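Local coordinates for mandelate racemase/muconate lactonizing protein (Paenibacillus sp., PDB 3V5C) that probably dehydrates galacturonate as a magnesium-dependent acid-sugar dehydratase of the enolase superfamily, at residues V279-Y284 with G305-P310; N228-E233 with F332-Y337; K300-G305 with A327-F332. The protein carries 1 engineered substitution. All blocks are in the same frame, centred on the assembly; numbering follows the deposited sequence.

Overall arrangement
All three contacts belong to the enolase-type C-terminal barrel. Along the chain the segments run 228-233, 279-284, 300-305, 305-310, 327-332 and 332-337, so contact 1 falls between the two halves of contact 2, while contacts 1 and 3 alternate and share Gly-305. Contact 1 pairs strands 281-282 and 307-308; contact 3 lies about 9 Å from it, centre to centre, where helix 291-303 between those strands ends. Contact 2 spans the barrel interior from strand 231-233, its centre about 10 Å from that of contact 1 and 15 Å from that of contact 3. Arg-307 and Glu-333 form a salt bridge joining contacts 1 and 2, linking a neighbouring-strand pair to the packing across the barrel.

Contact 1: V279-Y284 with G305-P310; sequences VDVLQY and GLRSAP
Val-281 lies beside Arg-307 and Ala-309 on one face of the strand pair, with one methyl group turned to each. CG1, set anti to the backbone N (chi1 177°), presses on the Ala-309 methyl, CG1 to CB being 3.5 Å. CG2 lies against the aliphatic arm of Arg-307, 3.8 Å from CD, and the two side chains cross obliquely there. The arginine chain stays extended from CG to NE, and its NH1 goes on to a salt bridge with Glu-333. An alanine in place of Val-281 would remove both methyl groups and probably leave a gap beside the Ala-309 methyl and the Arg-307 arm on the inner face of the barrel. Beneath the side chains the strands run parallel: Arg-307 N donates to Asp-280 O (3.0 Å), Leu-282 N to Arg-307 O (2.9 Å) and Ala-309 N to Leu-282 O (3.0 Å). With helix 291-303 between them, they form one beta-alpha-beta unit of the TIM-type barrel. Val-281 and Arg-307 sit on its inner face, whereas Leu-282 and Ser-308 turn outward to Leu-301 of that helix. Leu-306 also reaches back across the strand pair, placing CD2 3.5 Å from Val-279 O. Toward the metal-binding end, CB and CG of Gln-283 both rest against the carbonyl oxygen of Ala-309, CG 3.4 Å from Ala-309 O, while its NE2 is bonded to Glu-233. At the other end a water donates to both Asp-280 O and Gly-305 O, and Asp-280 directs its carboxylate to Lys-247 and the backbone of Ile-259.

Contact 2: N228-E233 with F332-Y337; sequences NLYWLE and FEFVEY
Tyr-230 carries CG anti to its backbone N (chi1 -172°), and in Glu-333 a bend at chi2 (-75°) sets the position of CD. The two side chains meet across the barrel, where the hydroxyl donates to the carboxylate in a very short bond, Tyr-230 OH to Glu-333 OE1 being 2.5 Å. OE1 lies at the edge of the tyrosine ring, close to its plane, and ring and carboxylate are nearly coplanar. The other oxygen, OE2, is taken by a salt bridge with Arg-307, so both oxygens are engaged and the carboxylate's rotation is probably fixed. Beside this bond the ring of Phe-334 points its edge at the face of Tyr-230, in an offset edge-to-face pair with planes at 88° and centroids 5.8 Å apart. Tyr-230 CE2 and Phe-334 CE2 come within 3.7 Å. Further round the phenylalanine edge comes the indole, Trp-231 CZ3 being 3.9 Å from Phe-334 CD2, while CB of Glu-333 rests at the rim of the indole, 4.0 Å from CZ3. The opposite end of the indole is tethered within its own segment: Trp-231 NE1 donates to Glu-233 OE1 (3.1 Å), using the anti lone pair of that oxygen, in a bent bond with OE1 tilted out of the indole plane. A water donates to both Glu-233 OE2 and Glu-336 OE1, each of these glutamates also holding Lys-168. Tyr-230, Trp-231 and Phe-334 thus form an aromatic cluster inside a TIM-type barrel, with the Trp-231 side chain about 11 Å from the bound magnesium ion.

Contact 3: K300-G305 with A327-F332; sequences KLDAHG and AAVRNF
Asp-302 leans from the last turn of helix 291-303 into the 327-332 loop, and each of its side-chain atoms finds a neighbour there. CB lies over one face of the Arg-330 guanidinium, 3.7 Å from NH2. CG, placed anti to the carbonyl carbon by a chi1 of -74°, comes 3.6 Å from CB of the same arginine. At the tip the two oxygens divide their work between successive backbone amides. OD2 accepts Arg-330 N at 2.8 Å, met on its syn side though 28° out of the carboxylate plane. OD1 takes Asn-331 N at 2.9 Å, the donor standing above that plane, and Val-329 CG1 packs against OD1 at 3.6 Å. One carboxylate therefore ties the helix end to a loop without regular structure that leads to strand 335-337 of the TIM-type barrel. The helix itself closes in a Schellman motif, with Gly-305 at positive phi. Asn-331 is the centre of an inverse gamma turn, and ND2 of its side chain comes 3.7 Å from Gly-305 C and bonds to the carbonyl oxygen of Leu-306. The guanidinium of Arg-330 remains near the aspartate as an opposite charge, Asp-302 OD2 to Arg-330 NH1 being 4.5 Å, beyond a salt bridge, and this closeness would be expected to favour the ionised carboxylate.

Contact 1: V279-Y284 with G305-P310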
loop_
_atom_site.group_PDB
_atom_site.type_symbol
_atom_site.label_atom_id
_atom_site.label_comp_id
_atom_site.label_asym_id
_atom_site.label_seq_id
_atom_site.Cartn_x
_atom_site.Cartn_y
_atom_site.Cartn_z
ATOM N N VAL A 279 -11.383 -5.215 -15.290
ATOM C CA VAL A 279 -10.278 -4.918 -14.375
ATOM C C VAL A 279 -10.248 -6.029 -13.327
ATOM O O VAL A 279 -11.305 -6.466 -12.867
ATOM C CB VAL A 279 -10.459 -3.532 -13.689
ATOM C CG1 VAL A 279 -9.420 -3.320 -12.598
ATOM C CG2 VAL A 279 -10.413 -2.387 -14.722
ATOM N N ASP A 280 -9.055 -6.527 -12.988
ATOM C CA ASP A 280 -8.931 -7.710 -12.133
ATOM C C ASP A 280 -8.498 -7.417 -10.702
ATOM O O ASP A 280 -8.872 -8.134 -9.783
ATOM C CB ASP A 280 -7.916 -8.672 -12.747
ATOM C CG ASP A 280 -8.274 -9.035 -14.163
ATOM O OD1 ASP A 280 -9.392 -9.559 -14.375
ATOM O OD2 ASP A 280 -7.467 -8.762 -15.064
ATOM N N VAL A 281 -7.694 -6.369 -10.528
ATOM C CA VAL A 281 -7.040 -6.081 -9.266
ATOM C C VAL A 281 -7.313 -4.627 -8.925
ATOM O O VAL A 281 -7.073 -3.743 -9.743
ATOM C CB VAL A 281 -5.512 -6.247 -9.394
ATOM C CG1 VAL A 281 -4.826 -5.879 -8.092
ATOM C CG2 VAL A 281 -5.150 -7.675 -9.804
ATOM N N LEU A 282 -7.841 -4.391 -7.733
ATOM C CA LEU A 282 -8.211 -3.036 -7.308
ATOM C C LEU A 282 -7.193 -2.489 -6.321
ATOM O O LEU A 282 -6.773 -3.189 -5.392
ATOM C CB LEU A 282 -9.599 -3.021 -6.677
ATOM C CG LEU A 282 -10.800 -3.125 -7.627
ATOM C CD1 LEU A 282 -10.760 -2.009 -8.682
ATOM C CD2 LEU A 282 -10.878 -4.493 -8.281
ATOM N N GLN A 283 -6.829 -1.225 -6.489
ATOM C CA GLN A 283 -5.657 -0.704 -5.794
ATOM C C GLN A 283 -5.890 0.592 -5.050
ATOM O O GLN A 283 -4.987 1.415 -4.953
ATOM C CB GLN A 283 -4.501 -0.526 -6.800
ATOM C CG GLN A 283 -4.169 -1.816 -7.557
ATOM C CD GLN A 283 -3.033 -1.612 -8.537
ATOM O OE1 GLN A 283 -3.144 -0.825 -9.473
ATOM N NE2 GLN A 283 -1.926 -2.317 -8.316
ATOM N N TYR A 284 -7.089 0.760 -4.496
ATOM C CA TYR A 284 -7.320 1.874 -3.582
ATOM C C TYR A 284 -6.261 1.910 -2.489
ATOM O O TYR A 284 -5.783 0.887 -2.016
ATOM C CB TYR A 284 -8.736 1.822 -2.987
ATOM C CG TYR A 284 -9.769 1.796 -4.071
ATOM C CD1 TYR A 284 -10.238 2.974 -4.613
ATOM C CD2 TYR A 284 -10.229 0.593 -4.595
ATOM C CE1 TYR A 284 -11.173 2.966 -5.648
ATOM C CE2 TYR A 284 -11.156 0.568 -5.629
ATOM C CZ TYR A 284 -11.616 1.753 -6.147
ATOM O OH TYR A 284 -12.549 1.720 -7.166
ATOM N N GLY A 305 -15.039 -12.337 -6.836
ATOM C CA GLY A 305 -13.861 -13.047 -7.288
ATOM C C GLY A 305 -12.792 -12.074 -7.752
ATOM O O GLY A 305 -11.887 -12.445 -8.506
ATOM N N LEU A 306 -12.882 -10.835 -7.282
ATOM C CA LEU A 306 -11.905 -9.819 -7.659
ATOM C C LEU A 306 -10.767 -9.763 -6.639
ATOM O O LEU A 306 -10.922 -10.219 -5.503
ATOM C CB LEU A 306 -12.587 -8.458 -7.791
ATOM C CG LEU A 306 -13.565 -8.355 -8.964
ATOM C CD1 LEU A 306 -14.413 -7.085 -8.842
ATOM C CD2 LEU A 306 -12.813 -8.398 -10.301
ATOM N N ARG A 307 -9.634 -9.185 -7.041
ATOM C CA ARG A 307 -8.431 -9.203 -6.220
ATOM C C ARG A 307 -8.149 -7.839 -5.611
ATOM O O ARG A 307 -8.426 -6.811 -6.222
ATOM C CB ARG A 307 -7.229 -9.622 -7.072
ATOM C CG ARG A 307 -7.359 -11.021 -7.655
ATOM C CD ARG A 307 -6.499 -11.131 -8.888
ATOM N NE ARG A 307 -6.738 -12.376 -9.610
ATOM C CZ ARG A 307 -6.016 -13.472 -9.451
ATOM N NH1 ARG A 307 -5.019 -13.492 -8.573
ATOM N NH2 ARG A 307 -6.292 -14.559 -10.162
ATOM N N SER A 308 -7.563 -7.854 -4.418
ATOM C CA SER A 308 -7.259 -6.648 -3.663
ATOM C C SER A 308 -5.744 -6.469 -3.567
ATOM O O SER A 308 -5.033 -7.366 -3.112
ATOM C CB SER A 308 -7.821 -6.777 -2.237
ATOM O OG SER A 308 -9.246 -6.788 -2.230
ATOM N N ALA A 309 -5.258 -5.298 -3.959
ATOM C CA ALA A 309 -3.847 -4.964 -3.814
ATOM C C ALA A 309 -3.734 -3.506 -3.435
ATOM O O ALA A 309 -3.526 -2.653 -4.287
ATOM C CB ALA A 309 -3.081 -5.240 -5.117
ATOM N N PRO A 310 -3.913 -3.206 -2.148
ATOM C CA PRO A 310 -3.946 -1.821 -1.682
ATOM C C PRO A 310 -2.696 -1.063 -2.060
ATOM O O PRO A 310 -1.573 -1.541 -1.847
ATOM C CB PRO A 310 -4.020 -1.964 -0.161
ATOM C CG PRO A 310 -4.682 -3.289 0.040
ATOM C CD PRO A 310 -4.135 -4.167 -1.056
HETATM O O HOH W 1 -9.625 -11.111 -10.229
HETATM O O HOH W 2 -0.418 -2.868 -5.503
#

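Contact 2: N228-E233 with F332-Y337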
loop_
_atom_site.group_PDB
_atom_site.type_symbol
_atom_site.label_atom_id
_atom_site.label_comp_id
_atom_site.label_asym_id
_atom_site.label_seq_id
_atom_site.Cartn_x
_atom_site.Cartn_y
_atom_site.Cartn_z
ATOM N N ASN A 228 6.917 -13.374 -18.742
ATOM C CA ASN A 228 5.717 -13.584 -17.946
ATOM C C ASN A 228 5.486 -12.354 -17.085
ATOM O O ASN A 228 6.299 -12.029 -16.224
ATOM C CB ASN A 228 5.817 -14.862 -17.111
ATOM C CG ASN A 228 5.949 -16.111 -17.971
ATOM O OD1 ASN A 228 6.872 -16.908 -17.791
ATOM N ND2 ASN A 228 5.027 -16.281 -18.917
ATOM N N LEU A 229 4.400 -11.647 -17.374
ATOM C CA LEU A 229 4.024 -10.437 -16.654
ATOM C C LEU A 229 2.810 -10.781 -15.817
ATOM O O LEU A 229 1.822 -11.309 -16.334
ATOM C CB LEU A 229 3.636 -9.333 -17.635
ATOM C CG LEU A 229 4.737 -8.744 -18.513
ATOM C CD1 LEU A 229 4.110 -7.755 -19.467
ATOM C CD2 LEU A 229 5.777 -8.061 -17.633
ATOM N N TYR A 230 2.874 -10.463 -14.532
ATOM C CA TYR A 230 1.791 -10.788 -13.621
ATOM C C TYR A 230 0.632 -9.807 -13.746
ATOM O O TYR A 230 -0.516 -10.220 -13.874
ATOM C CB TYR A 230 2.305 -10.852 -12.183
ATOM C CG TYR A 230 1.274 -11.374 -11.211
ATOM C CD1 TYR A 230 0.891 -12.704 -11.237
ATOM C CD2 TYR A 230 0.680 -10.541 -10.286
ATOM C CE1 TYR A 230 -0.062 -13.184 -10.367
ATOM C CE2 TYR A 230 -0.273 -11.012 -9.409
ATOM C CZ TYR A 230 -0.636 -12.337 -9.459
ATOM O OH TYR A 230 -1.570 -12.827 -8.579
ATOM N N TRP A 231 0.921 -8.508 -13.650
ATOM C CA TRP A 231 -0.108 -7.520 -13.960
ATOM C C TRP A 231 0.410 -6.240 -14.592
ATOM O O TRP A 231 1.614 -5.921 -14.524
ATOM C CB TRP A 231 -0.976 -7.217 -12.736
ATOM C CG TRP A 231 -0.470 -6.257 -11.670
ATOM C CD1 TRP A 231 0.093 -5.014 -11.839
ATOM C CD2 TRP A 231 -0.613 -6.436 -10.256
ATOM N NE1 TRP A 231 0.342 -4.438 -10.611
ATOM C CE2 TRP A 231 -0.088 -5.287 -9.628
ATOM C CE3 TRP A 231 -1.108 -7.476 -9.460
ATOM C CZ2 TRP A 231 -0.026 -5.152 -8.224
ATOM C CZ3 TRP A 231 -1.063 -7.334 -8.061
ATOM C CH2 TRP A 231 -0.535 -6.181 -7.470
ATOM N N LEU A 232 -0.527 -5.559 -15.240
ATOM C CA LEU A 232 -0.340 -4.249 -15.832
ATOM C C LEU A 232 -1.172 -3.240 -15.066
ATOM O O LEU A 232 -2.406 -3.322 -15.054
ATOM C CB LEU A 232 -0.821 -4.286 -17.282
ATOM C CG LEU A 232 -1.012 -2.942 -17.987
ATOM C CD1 LEU A 232 0.321 -2.287 -18.232
ATOM C CD2 LEU A 232 -1.755 -3.128 -19.304
ATOM N N GLU A 233 -0.496 -2.280 -14.455
ATOM C CA GLU A 233 -1.125 -1.289 -13.592
ATOM C C GLU A 233 -1.116 0.089 -14.245
ATOM O O GLU A 233 -0.094 0.541 -14.795
ATOM C CB GLU A 233 -0.374 -1.281 -12.250
ATOM C CG GLU A 233 -0.508 -0.068 -11.369
ATOM C CD GLU A 233 0.054 -0.343 -9.974
ATOM O OE1 GLU A 233 0.441 -1.492 -9.730
ATOM O OE2 GLU A 233 0.083 0.585 -9.150
ATOM N N PHE A 332 -6.338 -11.302 -1.270
ATOM C CA PHE A 332 -5.323 -10.278 -1.044
ATOM C C PHE A 332 -4.086 -10.688 -1.830
ATOM O O PHE A 332 -3.585 -11.812 -1.678
ATOM C CB PHE A 332 -4.970 -10.191 0.453
ATOM C CG PHE A 332 -4.029 -9.079 0.771
ATOM C CD1 PHE A 332 -2.657 -9.277 0.698
ATOM C CD2 PHE A 332 -4.509 -7.835 1.129
ATOM C CE1 PHE A 332 -1.787 -8.243 0.972
ATOM C CE2 PHE A 332 -3.638 -6.801 1.416
ATOM C CZ PHE A 332 -2.273 -7.021 1.346
ATOM N N GLU A 333 -3.591 -9.777 -2.666
ATOM C CA GLU A 333 -2.482 -10.084 -3.564
ATOM C C GLU A 333 -1.096 -9.888 -2.931
ATOM O O GLU A 333 -0.337 -10.849 -2.786
ATOM C CB GLU A 333 -2.614 -9.227 -4.840
ATOM C CG GLU A 333 -3.770 -9.644 -5.714
ATOM C CD GLU A 333 -3.489 -10.916 -6.470
ATOM O OE1 GLU A 333 -2.402 -11.034 -7.080
ATOM O OE2 GLU A 333 -4.354 -11.803 -6.450
ATOM N N PHE A 334 -0.758 -8.648 -2.594
ATOM C CA PHE A 334 0.592 -8.311 -2.144
ATOM C C PHE A 334 0.582 -7.083 -1.256
ATOM O O PHE A 334 -0.236 -6.184 -1.444
ATOM C CB PHE A 334 1.477 -7.889 -3.321
ATOM C CG PHE A 334 1.858 -8.984 -4.260
ATOM C CD1 PHE A 334 2.929 -9.812 -3.972
ATOM C CD2 PHE A 334 1.227 -9.102 -5.485
ATOM C CE1 PHE A 334 3.308 -10.799 -4.846
ATOM C CE2 PHE A 334 1.605 -10.097 -6.369
ATOM C CZ PHE A 334 2.654 -10.938 -6.051
ATOM N N VAL A 335 1.533 -7.027 -0.333
ATOM C CA VAL A 335 1.922 -5.782 0.311
ATOM C C VAL A 335 2.887 -5.031 -0.636
ATOM O O VAL A 335 3.888 -5.586 -1.082
ATOM C CB VAL A 335 2.611 -6.086 1.655
ATOM C CG1 VAL A 335 3.231 -4.823 2.249
ATOM C CG2 VAL A 335 1.606 -6.687 2.625
ATOM N N GLU A 336 2.581 -3.769 -0.944
ATOM C CA GLU A 336 3.469 -2.936 -1.763
ATOM C C GLU A 336 4.590 -2.391 -0.873
ATOM O O GLU A 336 4.348 -1.545 -0.007
ATOM C CB GLU A 336 2.665 -1.793 -2.413
ATOM C CG GLU A 336 3.509 -0.894 -3.281
ATOM C CD GLU A 336 2.719 0.018 -4.196
ATOM O OE1 GLU A 336 1.487 0.160 -4.017
ATOM O OE2 GLU A 336 3.350 0.617 -5.104
ATOM N N TYR A 337 5.820 -2.880 -1.082
ATOM C CA TYR A 337 6.928 -2.635 -0.144
ATOM C C TYR A 337 7.981 -1.645 -0.653
ATOM O O TYR A 337 8.534 -1.826 -1.747
ATOM C CB TYR A 337 7.618 -3.949 0.238
ATOM C CG TYR A 337 8.586 -3.782 1.371
ATOM C CD1 TYR A 337 9.933 -3.520 1.130
ATOM C CD2 TYR A 337 8.160 -3.848 2.693
ATOM C CE1 TYR A 337 10.824 -3.353 2.169
ATOM C CE2 TYR A 337 9.048 -3.687 3.742
ATOM C CZ TYR A 337 10.381 -3.435 3.470
ATOM O OH TYR A 337 11.283 -3.269 4.506
HETATM O O HOH W 3 -0.342 -0.094 -6.085
#

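Contact 3: K300-G305 with A327-F332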
loop_
_atom_site.group_PDB
_atom_site.type_symbol
_atom_site.label_atom_id
_atom_site.label_comp_id
_atom_site.label_asym_id
_atom_site.label_seq_id
_atom_site.Cartn_x
_atom_site.Cartn_y
_atom_site.Cartn_z
ATOM N N LYS A 300 -16.566 -7.099 -0.488
ATOM C CA LYS A 300 -17.258 -6.944 -1.755
ATOM C C LYS A 300 -16.454 -7.511 -2.930
ATOM O O LYS A 300 -16.987 -8.240 -3.774
ATOM C CB LYS A 300 -17.633 -5.480 -2.010
ATOM C CG LYS A 300 -18.235 -5.251 -3.386
ATOM C CD LYS A 300 -18.655 -3.810 -3.608
ATOM C CE LYS A 300 -19.422 -3.681 -4.925
ATOM N NZ LYS A 300 -19.970 -2.308 -5.106
ATOM N N LEU A 301 -15.168 -7.184 -2.998
ATOM C CA LEU A 301 -14.361 -7.686 -4.100
ATOM C C LEU A 301 -14.253 -9.205 -4.039
ATOM O O LEU A 301 -14.380 -9.878 -5.068
ATOM C CB LEU A 301 -12.982 -7.041 -4.097
ATOM C CG LEU A 301 -12.997 -5.519 -4.220
ATOM C CD1 LEU A 301 -11.572 -4.965 -4.236
ATOM C CD2 LEU A 301 -13.756 -5.089 -5.475
ATOM N N ASP A 302 -14.041 -9.755 -2.839
ATOM C CA ASP A 302 -13.978 -11.221 -2.706
ATOM C C ASP A 302 -15.257 -11.858 -3.264
ATOM O O ASP A 302 -15.210 -12.911 -3.923
ATOM C CB ASP A 302 -13.841 -11.646 -1.237
ATOM C CG ASP A 302 -12.444 -11.406 -0.644
ATOM O OD1 ASP A 302 -11.450 -11.250 -1.380
ATOM O OD2 ASP A 302 -12.362 -11.387 0.611
ATOM N N ALA A 303 -16.390 -11.216 -2.986
ATOM C CA ALA A 303 -17.706 -11.743 -3.374
ATOM C C ALA A 303 -17.862 -11.843 -4.890
ATOM O O ALA A 303 -18.674 -12.629 -5.403
ATOM C CB ALA A 303 -18.812 -10.885 -2.753
ATOM N N HIS A 304 -17.072 -11.042 -5.592
ATOM C CA HIS A 304 -17.068 -11.015 -7.056
ATOM C C HIS A 304 -15.895 -11.759 -7.678
ATOM O O HIS A 304 -15.770 -11.800 -8.902
ATOM C CB HIS A 304 -17.097 -9.570 -7.555
ATOM C CG HIS A 304 -18.442 -8.926 -7.445
ATOM N ND1 HIS A 304 -18.820 -8.162 -6.363
ATOM C CD2 HIS A 304 -19.507 -8.945 -8.284
ATOM C CE1 HIS A 304 -20.059 -7.734 -6.539
ATOM N NE2 HIS A 304 -20.498 -8.200 -7.695
ATOM N N GLY A 305 -15.039 -12.337 -6.836
ATOM C CA GLY A 305 -13.861 -13.047 -7.288
ATOM C C GLY A 305 -12.792 -12.074 -7.752
ATOM O O GLY A 305 -11.887 -12.445 -8.506
ATOM N N ALA A 327 -5.318 -10.283 6.497
ATOM C CA ALA A 327 -6.037 -11.328 7.225
ATOM C C ALA A 327 -7.554 -11.230 7.077
ATOM O O ALA A 327 -8.263 -12.189 7.392
ATOM C CB ALA A 327 -5.641 -11.343 8.711
ATOM N N ALA A 328 -8.046 -10.085 6.605
ATOM C CA ALA A 328 -9.489 -9.851 6.479
ATOM C C ALA A 328 -10.003 -9.961 5.035
ATOM O O ALA A 328 -11.198 -9.775 4.787
ATOM C CB ALA A 328 -9.842 -8.483 7.052
ATOM N N VAL A 329 -9.106 -10.237 4.088
ATOM C CA VAL A 329 -9.476 -10.262 2.674
ATOM C C VAL A 329 -8.967 -11.547 2.052
ATOM O O VAL A 329 -7.780 -11.868 2.167
ATOM C CB VAL A 329 -8.866 -9.057 1.946
ATOM C CG1 VAL A 329 -9.236 -9.070 0.463
ATOM C CG2 VAL A 329 -9.305 -7.754 2.597
ATOM N N ARG A 330 -9.862 -12.302 1.429
ATOM C CA ARG A 330 -9.490 -13.588 0.875
ATOM C C ARG A 330 -8.513 -13.412 -0.292
ATOM O O ARG A 330 -7.439 -14.018 -0.310
ATOM C CB ARG A 330 -10.711 -14.398 0.417
ATOM C CG ARG A 330 -10.299 -15.761 -0.155
ATOM C CD ARG A 330 -11.478 -16.665 -0.512
ATOM N NE ARG A 330 -12.238 -16.144 -1.647
ATOM C CZ ARG A 330 -13.435 -15.562 -1.544
ATOM N NH1 ARG A 330 -14.018 -15.435 -0.361
ATOM N NH2 ARG A 330 -14.052 -15.118 -2.626
ATOM N N ASN A 331 -8.903 -12.594 -1.266
ATOM C CA ASN A 331 -8.115 -12.449 -2.480
ATOM C C ASN A 331 -7.084 -11.313 -2.363
ATOM O O ASN A 331 -6.951 -10.493 -3.247
ATOM C CB ASN A 331 -9.033 -12.218 -3.686
ATOM C CG ASN A 331 -9.906 -13.427 -4.013
ATOM O OD1 ASN A 331 -9.589 -14.560 -3.669
ATOM N ND2 ASN A 331 -11.015 -13.174 -4.706
ATOM N N PHE A 332 -6.338 -11.302 -1.270
ATOM C CA PHE A 332 -5.323 -10.278 -1.044
ATOM C C PHE A 332 -4.086 -10.688 -1.830
ATOM O O PHE A 332 -3.585 -11.812 -1.678
ATOM C CB PHE A 332 -4.970 -10.191 0.453
ATOM C CG PHE A 332 -4.029 -9.079 0.771
ATOM C CD1 PHE A 332 -2.657 -9.277 0.698
ATOM C CD2 PHE A 332 -4.509 -7.835 1.129
ATOM C CE1 PHE A 332 -1.787 -8.243 0.972
ATOM C CE2 PHE A 332 -3.638 -6.801 1.416
ATOM C CZ PHE A 332 -2.273 -7.021 1.346
#